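Local coordinates for protein accelerated-cell-death 11 (Arabidopsis thaliana, PDB 4NT1) that selectively transfers ceramide-1-phosphate and phytoceramide-1-phosphate between membranes, while leaving ceramide and glycosphingolipids untransported, at residues 103-107 / 203-207; 83-87 / 197-203; 112-117 / 183-188. All blocks are in the same frame, centred on the assembly; numbering follows the deposited sequence.

Contact 1: residues 103-107 / 203-207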
# COMPACT_ATOMS: atom_id res chain seq x y z
N LEU A 103 -6.26 6.86 -4.84
CA LEU A 103 -6.92 5.57 -4.96
C LEU A 103 -5.90 4.48 -5.32
O LEU A 103 -5.94 3.38 -4.77
CB LEU A 103 -8.05 5.64 -5.99
CG LEU A 103 -8.90 4.39 -6.19
CD1 LEU A 103 -9.49 3.94 -4.87
CD2 LEU A 103 -9.99 4.68 -7.21
N ARG A 104 -4.99 4.79 -6.23
CA ARG A 104 -3.96 3.82 -6.60
C ARG A 104 -3.02 3.49 -5.43
O ARG A 104 -2.68 2.31 -5.19
CB ARG A 104 -3.15 4.29 -7.82
CG ARG A 104 -3.77 3.88 -9.15
CD ARG A 104 -4.71 4.94 -9.69
NE ARG A 104 -5.42 4.47 -10.88
CZ ARG A 104 -6.73 4.26 -10.93
NH1 ARG A 104 -7.29 3.84 -12.06
NH2 ARG A 104 -7.49 4.50 -9.87
N VAL A 105 -2.64 4.51 -4.68
CA VAL A 105 -1.78 4.31 -3.51
C VAL A 105 -2.50 3.46 -2.47
O VAL A 105 -1.92 2.52 -1.93
CB VAL A 105 -1.31 5.65 -2.92
CG1 VAL A 105 -0.65 5.41 -1.57
CG2 VAL A 105 -0.33 6.32 -3.88
N LYS A 106 -3.76 3.76 -2.22
CA LYS A 106 -4.54 2.95 -1.28
C LYS A 106 -4.47 1.46 -1.63
O LYS A 106 -4.31 0.60 -0.74
CB LYS A 106 -6.00 3.42 -1.25
CG LYS A 106 -6.87 2.77 -0.16
CD LYS A 106 -7.50 1.47 -0.62
CE LYS A 106 -8.40 1.70 -1.84
NZ LYS A 106 -9.32 0.54 -2.05
N ARG A 107 -4.60 1.14 -2.91
CA ARG A 107 -4.57 -0.27 -3.31
C ARG A 107 -3.23 -0.93 -2.96
O ARG A 107 -3.20 -2.09 -2.52
CB ARG A 107 -4.89 -0.42 -4.80
CG ARG A 107 -6.34 -0.09 -5.13
CD ARG A 107 -6.56 0.02 -6.63
NE ARG A 107 -7.95 0.37 -6.92
CZ ARG A 107 -8.36 0.85 -8.09
NH1 ARG A 107 -7.49 1.04 -9.09
NH2 ARG A 107 -9.65 1.12 -8.27
N LEU A 203 -17.96 8.64 -4.75
CA LEU A 203 -16.99 8.66 -5.84
C LEU A 203 -16.66 7.28 -6.41
O LEU A 203 -16.08 7.19 -7.48
CB LEU A 203 -15.69 9.33 -5.37
CG LEU A 203 -15.78 10.72 -4.75
CD1 LEU A 203 -14.37 11.23 -4.41
CD2 LEU A 203 -16.50 11.68 -5.69
N GLY A 204 -17.00 6.23 -5.67
CA GLY A 204 -16.63 4.88 -6.04
C GLY A 204 -15.17 4.61 -5.74
O GLY A 204 -14.40 5.56 -5.56
N ILE A 205 -14.78 3.34 -5.70
CA ILE A 205 -13.37 2.99 -5.48
C ILE A 205 -12.87 1.94 -6.46
O ILE A 205 -11.76 1.44 -6.33
CB ILE A 205 -13.13 2.48 -4.04
CG1 ILE A 205 -13.90 1.18 -3.78
CG2 ILE A 205 -13.48 3.55 -3.03
CD1 ILE A 205 -13.66 0.58 -2.40
N ASP A 206 -13.67 1.62 -7.47
CA ASP A 206 -13.32 0.52 -8.36
C ASP A 206 -12.84 0.98 -9.74
O ASP A 206 -12.69 0.18 -10.67
CB ASP A 206 -14.48 -0.48 -8.45
CG ASP A 206 -14.77 -1.17 -7.11
OD1 ASP A 206 -13.81 -1.63 -6.45
OD2 ASP A 206 -15.95 -1.24 -6.71
N TRP A 207 -12.56 2.28 -9.87
CA TRP A 207 -12.15 2.86 -11.15
C TRP A 207 -10.64 3.10 -11.24
O TRP A 207 -10.13 3.46 -12.31
CB TRP A 207 -12.91 4.16 -11.44
CG TRP A 207 -12.92 5.14 -10.29
CD1 TRP A 207 -13.83 5.19 -9.28
CD2 TRP A 207 -11.98 6.20 -10.04
NE1 TRP A 207 -13.52 6.21 -8.42
CE2 TRP A 207 -12.39 6.85 -8.86
CE3 TRP A 207 -10.84 6.66 -10.71
CZ2 TRP A 207 -11.70 7.94 -8.33
CZ3 TRP A 207 -10.15 7.74 -10.18
CH2 TRP A 207 -10.59 8.37 -9.00
OXT TRP A 207 -9.90 2.98 -10.27
O HOH W 1 -10.05 0.11 -4.75
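Leu103 lies with a methyl group over one face of the Trp207 indole: CD2 is 3.7 Å from the centroid of the six-membered ring and 14° off the ring normal, a CH-pi contact. Its other methyl packs on the second apolar partner, with Leu103 CD1 4.0 Å from Ile205 CB. Trp207 is the last residue of the chain, and its carboxylate meets two arginines of helix 98-121. Arg104 NH1 donates to Trp207 O at 2.9 Å with a nearly straight angle of 175°, and Arg104 NH2 forms a salt bridge to Trp207 OXT at 2.9 Å. From the next turn, Arg107 NH2 reaches Trp207 OXT at 2.7 Å and also donates to Ile205 O at 2.9 Å. Trp207 O lies near the plane of the Arg104 guanidinium, and Ile205 O and Trp207 OXT near that of Arg107, as suits in-plane N-H donors. Water 1 accepts from Lys106 NZ (2.8 Å) and Arg107 NE (3.0 Å) and donates to Ile205 O (2.7 Å), while Lys106 NZ also has a salt bridge to Asp195. The indole also has a cation-pi partner in Arg93. Arg104, like nearby Arg100, is a binding residue for N-acylsphingoid base 1-phosphates, so this lipid-free structure places the C-terminal carboxylate against the lipid-binding site. That is consistent with the carboxylate offsetting part of the positive charge of Arg104 and Arg107 while no lipid is bound.

Contact 2: residues 83-87 / 197-203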
# COMPACT_ATOMS: atom_id res chain seq x y z
N MET A 83 -8.98 16.10 -1.69
CA MET A 83 -10.10 15.51 -2.42
C MET A 83 -11.21 16.50 -2.69
O MET A 83 -11.81 16.48 -3.76
CB MET A 83 -10.63 14.28 -1.69
CG MET A 83 -9.68 13.12 -1.77
SD MET A 83 -10.26 11.69 -0.85
CE MET A 83 -11.58 11.11 -1.92
N ASP A 84 -11.50 17.36 -1.72
CA ASP A 84 -12.55 18.37 -1.91
C ASP A 84 -12.22 19.26 -3.12
O ASP A 84 -13.12 19.62 -3.88
CB ASP A 84 -12.74 19.22 -0.65
CG ASP A 84 -13.53 18.51 0.45
OD1 ASP A 84 -14.18 17.48 0.18
OD2 ASP A 84 -13.50 19.00 1.60
N LYS A 85 -10.95 19.62 -3.29
CA LYS A 85 -10.59 20.48 -4.44
C LYS A 85 -10.80 19.76 -5.78
O LYS A 85 -11.16 20.39 -6.78
CB LYS A 85 -9.17 21.02 -4.30
CG LYS A 85 -8.99 21.95 -3.09
CD LYS A 85 -7.52 22.25 -2.84
CE LYS A 85 -6.99 23.31 -3.78
NZ LYS A 85 -7.62 24.64 -3.51
N ASP A 86 -10.56 18.45 -5.80
CA ASP A 86 -10.83 17.68 -7.02
C ASP A 86 -12.33 17.58 -7.29
O ASP A 86 -12.77 17.61 -8.44
CB ASP A 86 -10.24 16.27 -6.93
CG ASP A 86 -8.76 16.23 -7.27
OD1 ASP A 86 -8.27 17.17 -7.93
OD2 ASP A 86 -8.10 15.25 -6.89
N ILE A 87 -13.13 17.45 -6.22
CA ILE A 87 -14.58 17.41 -6.37
C ILE A 87 -15.11 18.75 -6.90
O ILE A 87 -15.98 18.79 -7.77
CB ILE A 87 -15.28 17.04 -5.03
CG1 ILE A 87 -14.91 15.61 -4.61
CG2 ILE A 87 -16.78 17.18 -5.16
CD1 ILE A 87 -15.27 15.26 -3.16
N LEU A 197 -13.44 8.14 2.56
CA LEU A 197 -13.35 9.44 1.90
C LEU A 197 -14.01 9.38 0.52
O LEU A 197 -14.69 10.33 0.10
CB LEU A 197 -11.91 9.92 1.76
CG LEU A 197 -11.17 10.21 3.06
CD1 LEU A 197 -9.79 10.76 2.75
CD2 LEU A 197 -11.96 11.19 3.92
N PHE A 198 -13.80 8.28 -0.18
CA PHE A 198 -14.36 8.09 -1.52
C PHE A 198 -15.86 7.77 -1.44
O PHE A 198 -16.67 8.40 -2.13
CB PHE A 198 -13.64 6.98 -2.29
CG PHE A 198 -12.25 7.35 -2.76
CD1 PHE A 198 -11.18 7.35 -1.88
CD2 PHE A 198 -12.03 7.72 -4.09
CE1 PHE A 198 -9.91 7.70 -2.31
CE2 PHE A 198 -10.76 8.07 -4.53
CZ PHE A 198 -9.70 8.06 -3.63
N LEU A 199 -16.21 6.80 -0.61
CA LEU A 199 -17.58 6.31 -0.55
C LEU A 199 -18.58 7.32 0.01
O LEU A 199 -19.73 7.36 -0.42
CB LEU A 199 -17.65 5.01 0.26
CG LEU A 199 -16.79 3.87 -0.29
CD1 LEU A 199 -16.76 2.70 0.69
CD2 LEU A 199 -17.29 3.43 -1.64
N SER A 200 -18.13 8.14 0.95
CA SER A 200 -18.98 9.15 1.57
C SER A 200 -19.27 10.30 0.62
O SER A 200 -20.19 11.09 0.84
CB SER A 200 -18.35 9.68 2.86
OG SER A 200 -17.17 10.42 2.60
N LYS A 201 -18.47 10.41 -0.44
CA LYS A 201 -18.70 11.42 -1.47
C LYS A 201 -19.22 10.79 -2.76
O LYS A 201 -19.22 11.43 -3.81
CB LYS A 201 -17.42 12.22 -1.74
CG LYS A 201 -17.01 13.11 -0.57
CD LYS A 201 -18.14 14.06 -0.18
CE LYS A 201 -17.67 15.16 0.77
NZ LYS A 201 -17.22 14.63 2.09
N GLN A 202 -19.66 9.54 -2.67
CA GLN A 202 -20.22 8.82 -3.82
C GLN A 202 -19.27 8.75 -5.01
O GLN A 202 -19.71 8.77 -6.16
CB GLN A 202 -21.53 9.47 -4.28
CG GLN A 202 -22.69 9.32 -3.30
CD GLN A 202 -22.63 10.33 -2.18
OE1 GLN A 202 -22.30 11.50 -2.39
NE2 GLN A 202 -22.94 9.89 -0.96
N LEU A 203 -17.96 8.64 -4.75
CA LEU A 203 -16.99 8.66 -5.84
C LEU A 203 -16.66 7.28 -6.41
O LEU A 203 -16.08 7.19 -7.48
CB LEU A 203 -15.69 9.33 -5.37
CG LEU A 203 -15.78 10.72 -4.75
CD1 LEU A 203 -14.37 11.23 -4.41
CD2 LEU A 203 -16.50 11.68 -5.69
O HOH W 2 -14.20 15.39 1.74
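Apolar packing dominates, and Met83 is its centre. Its sulfur touches Leu197 (SD to CB 3.6 Å), while its methyl reaches Leu203 (CE to CD1 3.7 Å). Next to it, Ile87 CD1 rests on the aliphatic part of Lys201, 3.8 Å from CG. The aromatic component is a CH-pi contact: Met83 CE stands 3.7 Å from the Phe198 ring centroid, 7° off the normal, with Met83 SD at an oblique 4.7 Å from that centroid, a Met-aromatic pair. Polar contact is indirect. Asp84 OD1 and Lys201 NZ are 4.6 Å apart, beyond a salt bridge, and water 2 joins them, donating to Asp84 OD1 (2.6 Å) and accepting from Lys201 NZ (3.1 Å). Within 197-203 the backbone folds back, Leu203 N bonding to Phe198 O at 2.9 Å and Gln202 N to Leu199 O at 3.1 Å, with Gln202 at positive phi. This is a Schellman motif ending helix 173-199, packed against helix 79-88 in the all-helical GLTP fold.

Contact 3: residues 112-117 / 183-188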
# COMPACT_ATOMS: atom_id res chain seq x y z
N VAL A 112 -0.12 -4.80 0.43
CA VAL A 112 0.91 -5.08 1.42
C VAL A 112 0.27 -5.60 2.70
O VAL A 112 0.75 -6.57 3.29
CB VAL A 112 1.83 -3.87 1.68
CG1 VAL A 112 2.84 -4.19 2.81
CG2 VAL A 112 2.58 -3.48 0.40
N LYS A 113 -0.83 -4.99 3.12
CA LYS A 113 -1.55 -5.48 4.29
C LYS A 113 -1.93 -6.96 4.15
O LYS A 113 -1.72 -7.75 5.07
CB LYS A 113 -2.82 -4.67 4.56
CG LYS A 113 -3.57 -5.15 5.80
CD LYS A 113 -4.94 -4.51 5.96
CE LYS A 113 -5.98 -5.20 5.13
NZ LYS A 113 -7.23 -5.39 5.91
N VAL A 114 -2.50 -7.34 3.00
CA VAL A 114 -2.91 -8.73 2.78
C VAL A 114 -1.69 -9.64 2.66
O VAL A 114 -1.67 -10.74 3.20
CB VAL A 114 -3.78 -8.89 1.52
CG1 VAL A 114 -4.10 -10.38 1.25
CG2 VAL A 114 -5.06 -8.08 1.66
N LEU A 115 -0.68 -9.17 1.95
CA LEU A 115 0.58 -9.90 1.88
C LEU A 115 1.09 -10.25 3.29
O LEU A 115 1.40 -11.42 3.57
CB LEU A 115 1.63 -9.08 1.14
CG LEU A 115 3.02 -9.70 1.18
CD1 LEU A 115 3.01 -11.00 0.36
CD2 LEU A 115 4.03 -8.73 0.61
N PHE A 116 1.18 -9.25 4.17
CA PHE A 116 1.63 -9.47 5.54
C PHE A 116 0.72 -10.44 6.31
O PHE A 116 1.19 -11.34 7.01
CB PHE A 116 1.77 -8.14 6.29
CG PHE A 116 2.99 -7.34 5.91
CD1 PHE A 116 3.83 -7.76 4.89
CD2 PHE A 116 3.30 -6.16 6.58
CE1 PHE A 116 4.96 -7.02 4.54
CE2 PHE A 116 4.43 -5.42 6.23
CZ PHE A 116 5.25 -5.85 5.22
N GLU A 117 -0.59 -10.23 6.22
CA GLU A 117 -1.54 -11.13 6.85
C GLU A 117 -1.28 -12.57 6.40
O GLU A 117 -1.33 -13.51 7.19
CB GLU A 117 -2.98 -10.74 6.49
CG GLU A 117 -3.53 -9.54 7.25
CD GLU A 117 -4.86 -9.03 6.68
OE1 GLU A 117 -5.14 -9.29 5.49
OE2 GLU A 117 -5.63 -8.37 7.41
N TYR A 183 2.00 -3.37 11.18
CA TYR A 183 1.56 -2.73 9.93
C TYR A 183 0.13 -3.14 9.58
O TYR A 183 -0.68 -2.32 9.14
CB TYR A 183 2.48 -3.07 8.75
CG TYR A 183 1.91 -2.51 7.46
CD1 TYR A 183 2.10 -1.17 7.12
CD2 TYR A 183 1.15 -3.30 6.61
CE1 TYR A 183 1.56 -0.65 5.96
CE2 TYR A 183 0.61 -2.79 5.45
CZ TYR A 183 0.82 -1.46 5.13
OH TYR A 183 0.29 -0.94 3.96
N VAL A 184 -0.17 -4.42 9.77
CA VAL A 184 -1.51 -4.90 9.47
C VAL A 184 -2.53 -4.19 10.34
O VAL A 184 -3.57 -3.74 9.85
CB VAL A 184 -1.64 -6.42 9.65
CG1 VAL A 184 -3.11 -6.82 9.64
CG2 VAL A 184 -0.86 -7.14 8.56
N ASN A 185 -2.23 -4.07 11.63
CA ASN A 185 -3.16 -3.42 12.57
C ASN A 185 -3.33 -1.93 12.35
O ASN A 185 -4.41 -1.38 12.59
CB ASN A 185 -2.73 -3.67 14.01
CG ASN A 185 -2.83 -5.12 14.40
OD1 ASN A 185 -3.56 -5.88 13.76
ND2 ASN A 185 -2.13 -5.51 15.44
N SER A 186 -2.27 -1.26 11.92
CA SER A 186 -2.33 0.18 11.70
C SER A 186 -2.94 0.51 10.34
O SER A 186 -3.75 1.44 10.22
CB SER A 186 -0.93 0.79 11.80
OG SER A 186 -0.45 0.72 13.13
N SER A 187 -2.57 -0.26 9.32
CA SER A 187 -3.00 0.04 7.97
C SER A 187 -4.49 -0.23 7.77
O SER A 187 -5.14 0.44 6.97
CB SER A 187 -2.17 -0.74 6.93
OG SER A 187 -2.42 -2.13 6.99
N ALA A 188 -5.04 -1.18 8.52
CA ALA A 188 -6.44 -1.53 8.31
C ALA A 188 -7.38 -0.34 8.52
O ALA A 188 -8.16 -0.02 7.63
CB ALA A 188 -6.86 -2.74 9.16
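The helical segments 112-117 and 183-188 run roughly antiparallel, their directions 148° apart and their local axes 9.3 Å from each other at closest approach. The backbones come closest at Lys113 and Val184, whose CA atoms are only 5.2 Å apart, and there the main chain itself joins the packing: Lys113 O lies 3.6 Å from Val184 CG2, and Lys113 N is 3.5 Å from Tyr183 CE2, at the edge of the tyrosine ring. Lys113 enters as a knob into a hole formed by Tyr183, Val184 and the small residues Ser187 and Ala188, its CG 3.4 Å from Ser187 OG and its CD 4.1 Å from Ala188 CB. The Ser187 hydroxyl is turned back to its own helix, OG donating to Tyr183 O at 2.8 Å. Such helix-on-helix packing builds the GLTP fold, a wholly alpha-helical domain, and here it joins the long helices 98-121 and 173-199 in the interior, with helix 10-25 reaching Phe116 and Tyr183 and helix 34-51 packing on Val112. Tyr183 packs on both Val112 (CG1 to Tyr183 CE2 3.7 Å) and Phe116 (CD2 to Tyr183 CD2 3.6 Å). The two rings meet obliquely, with centroids 5.4 Å apart and planes at 76°, and the Tyr183 hydroxyl is hydrogen-bonded to the carbonyl of Leu109. Val184 receives Phe116 CB on CG2 and Glu117 CG on CG1, each at 3.6 Å, while Lys113 NZ and Glu117 OE2 form a long intrahelical salt bridge of 3.7 Å.

How the contacts relate
Contacts 1 and 3 both use helix 98-121, against the C-terminal tail and helix 173-199 respectively. Contact 3 is buried in the core, about 9 Å from the chain centre, and has no hydrogen bond between its segments. Contacts 1 and 2 are partly buried. Contact 1, about 12 Å out, holds the tail through salt bridges as well as apolar packing; contact 2, the most peripheral at about 20 Å, sets the end of helix 173-199 on helix 79-88 by apolar packing, with a water at its margin. Contacts 1 and 2 share Leu203 and touch through Phe198, whose CZ is 3.8 Å from Leu103 CB; contact 3 touches neither, its nearest atoms about 5 Å from contact 1 and about 11 Å from contact 2.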